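Local coordinates for protein 2,3-dehydroadipyl-CoA hydratase (Escherichia coli, PDB 4FZW) that catalyses the reversible hydration of 2,3-dehydroadipyl-CoA to 3-hydroxyadipyl-CoA in the breakdown of phenylacetate, at residues 39-44 with 92-97. Numbering follows the deposited sequence.
Sequences NELEAA and QAFNKP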
loop_
_atom_site.group_PDB
_atom_site.type_symbol
_atom_site.label_atom_id
_atom_site.label_comp_id
_atom_site.label_asym_id
_atom_site.label_seq_id
_atom_site.Cartn_x
_atom_site.Cartn_y
_atom_site.Cartn_z
ATOM N N ASN B 39 -0.280 23.927 -20.029
ATOM C CA ASN B 39 -0.819 25.246 -19.702
ATOM C C ASN B 39 -2.290 25.325 -20.039
ATOM O O ASN B 39 -3.065 25.926 -19.296
ATOM C CB ASN B 39 -0.025 26.396 -20.353
ATOM C CG ASN B 39 1.388 26.507 -19.806
ATOM O OD1 ASN B 39 1.644 26.165 -18.657
ATOM N ND2 ASN B 39 2.313 26.972 -20.634
ATOM N N GLU B 40 -2.662 24.699 -21.156
ATOM C CA GLU B 40 -4.050 24.636 -21.599
ATOM C C GLU B 40 -4.942 23.952 -20.549
ATOM O O GLU B 40 -5.964 24.508 -20.122
ATOM C CB GLU B 40 -4.153 23.892 -22.941
ATOM C CG GLU B 40 -3.525 24.588 -24.156
ATOM C CD GLU B 40 -4.153 25.930 -24.462
ATOM O OE1 GLU B 40 -5.248 26.245 -23.932
ATOM O OE2 GLU B 40 -3.533 26.679 -25.241
ATOM N N LEU B 41 -4.554 22.748 -20.131
ATOM C CA LEU B 41 -5.321 22.006 -19.132
ATOM C C LEU B 41 -5.340 22.669 -17.761
ATOM O O LEU B 41 -6.360 22.643 -17.072
ATOM C CB LEU B 41 -4.774 20.589 -18.984
ATOM C CG LEU B 41 -4.878 19.682 -20.193
ATOM C CD1 LEU B 41 -4.193 18.367 -19.878
ATOM C CD2 LEU B 41 -6.354 19.488 -20.607
ATOM N N GLU B 42 -4.214 23.241 -17.343
ATOM C CA GLU B 42 -4.217 23.988 -16.090
ATOM C C GLU B 42 -5.184 25.171 -16.196
ATOM O O GLU B 42 -6.067 25.326 -15.350
ATOM C CB GLU B 42 -2.798 24.348 -15.624
ATOM C CG GLU B 42 -2.063 23.088 -15.088
ATOM C CD GLU B 42 -0.648 23.321 -14.590
ATOM O OE1 GLU B 42 -0.083 24.417 -14.809
ATOM O OE2 GLU B 42 -0.095 22.378 -13.990
ATOM N N ALA B 43 -5.087 25.952 -17.270
ATOM C CA ALA B 43 -6.038 27.050 -17.474
ATOM C C ALA B 43 -7.488 26.566 -17.464
ATOM O O ALA B 43 -8.345 27.190 -16.850
ATOM C CB ALA B 43 -5.728 27.824 -18.743
ATOM N N ALA B 44 -7.749 25.443 -18.130
ATOM C CA ALA B 44 -9.071 24.799 -18.120
ATOM C C ALA B 44 -9.513 24.285 -16.741
ATOM O O ALA B 44 -10.704 24.250 -16.427
ATOM C CB ALA B 44 -9.094 23.658 -19.129
ATOM N N GLN B 92 -1.520 14.821 -15.388
ATOM C CA GLN B 92 -2.299 13.879 -14.605
ATOM C C GLN B 92 -3.082 14.531 -13.472
ATOM O O GLN B 92 -4.034 13.960 -12.973
ATOM C CB GLN B 92 -1.387 12.802 -14.020
ATOM C CG GLN B 92 -1.965 12.163 -12.769
ATOM C CD GLN B 92 -1.158 10.998 -12.293
ATOM O OE1 GLN B 92 -1.441 9.843 -12.654
ATOM N NE2 GLN B 92 -0.138 11.280 -11.462
ATOM N N ALA B 93 -2.679 15.727 -13.063
ATOM C CA ALA B 93 -3.330 16.403 -11.953
ATOM C C ALA B 93 -4.541 17.189 -12.443
ATOM O O ALA B 93 -5.321 17.722 -11.652
ATOM C CB ALA B 93 -2.331 17.312 -11.221
ATOM N N PHE B 94 -4.707 17.249 -13.758
ATOM C CA PHE B 94 -5.898 17.859 -14.317
ATOM C C PHE B 94 -7.103 17.205 -13.647
ATOM O O PHE B 94 -7.227 15.986 -13.633
ATOM C CB PHE B 94 -5.934 17.691 -15.839
ATOM C CG PHE B 94 -7.180 18.250 -16.490
ATOM C CD1 PHE B 94 -7.403 19.617 -16.543
ATOM C CD2 PHE B 94 -8.120 17.412 -17.055
ATOM C CE1 PHE B 94 -8.545 20.139 -17.142
ATOM C CE2 PHE B 94 -9.273 17.931 -17.663
ATOM C CZ PHE B 94 -9.480 19.299 -17.707
ATOM N N ASN B 95 -7.984 18.021 -13.080
ATOM C CA ASN B 95 -9.018 17.524 -12.178
ATOM C C ASN B 95 -10.358 17.235 -12.873
ATOM O O ASN B 95 -11.289 16.735 -12.244
ATOM C CB ASN B 95 -9.207 18.516 -11.021
ATOM C CG ASN B 95 -9.790 19.863 -11.484
ATOM O OD1 ASN B 95 -9.694 20.235 -12.650
ATOM N ND2 ASN B 95 -10.391 20.590 -10.562
ATOM N N LYS B 96 -10.453 17.565 -14.163
ATOM C CA LYS B 96 -11.680 17.324 -14.928
ATOM C C LYS B 96 -11.564 16.141 -15.892
ATOM O O LYS B 96 -10.462 15.743 -16.267
ATOM C CB LYS B 96 -12.114 18.584 -15.676
ATOM C CG LYS B 96 -12.453 19.750 -14.755
ATOM C CD LYS B 96 -12.747 21.017 -15.548
ATOM C CE LYS B 96 -12.745 22.230 -14.620
ATOM N NZ LYS B 96 -13.171 23.488 -15.309
ATOM N N PRO B 97 -12.711 15.559 -16.270
ATOM C CA PRO B 97 -12.709 14.428 -17.213
ATOM C C PRO B 97 -11.910 14.709 -18.484
ATOM O O PRO B 97 -12.013 15.777 -19.086
ATOM C CB PRO B 97 -14.187 14.242 -17.529
ATOM C CG PRO B 97 -14.845 14.608 -16.203
ATOM C CD PRO B 97 -14.042 15.781 -15.676
#
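Phe94 lays its ring against one side of helix 31-46, where Leu41 and Ala44 receive it. The two larger side chains cross at about a right angle, and the methyl CD2 of Leu41 stands over the middle of the ring, 4.1 Å from the Phe94 centroid and only 7° off the ring normal, a CH-pi contact. Nearer the backbone, CB of Leu41 lies on the same side of the ring plane, just outside the rim and 3.7 Å from CD1 of Phe94. The CB of Ala44 meets the ring obliquely, 4.1 Å from CE1 of Phe94. A chi1 of 177°, which sets CG opposite the backbone N, carries the Phe94 ring out of the loop to the helix. The backbone N of Lys96 lies over the opposite face, offset toward the rim, so that the loop folds back over the ring, and the carbonyl O of Pro97 comes to the edge in the ring plane.

Lys96 supplies the polar half of the contact. Extended beyond CG, its chain reaches past the aromatic ring to the helix backbone, and NZ donates a 2.8 Å hydrogen bond to O of Ala44, arriving nearly head-on at a C=O...NZ angle of 163°. The same ammonium group also bonds to O of Ile50, joining a carbonyl in the last turn of the helix to one in the link leading to strand 52-56. A methionine in its place would probably leave both carbonyls without this donor and weaken the tie between loop and helix.

Within the crotonase-like fold, this buried contact joins helix 31-46 to the loop linking helix 84-92 with strand 98-102. Leu41 also touches Leu18 of strand 15-20 and Cys53 of strand 52-56, while Lys209 of helix 202-214 bonds to the carbonyls of Phe94 and Lys96.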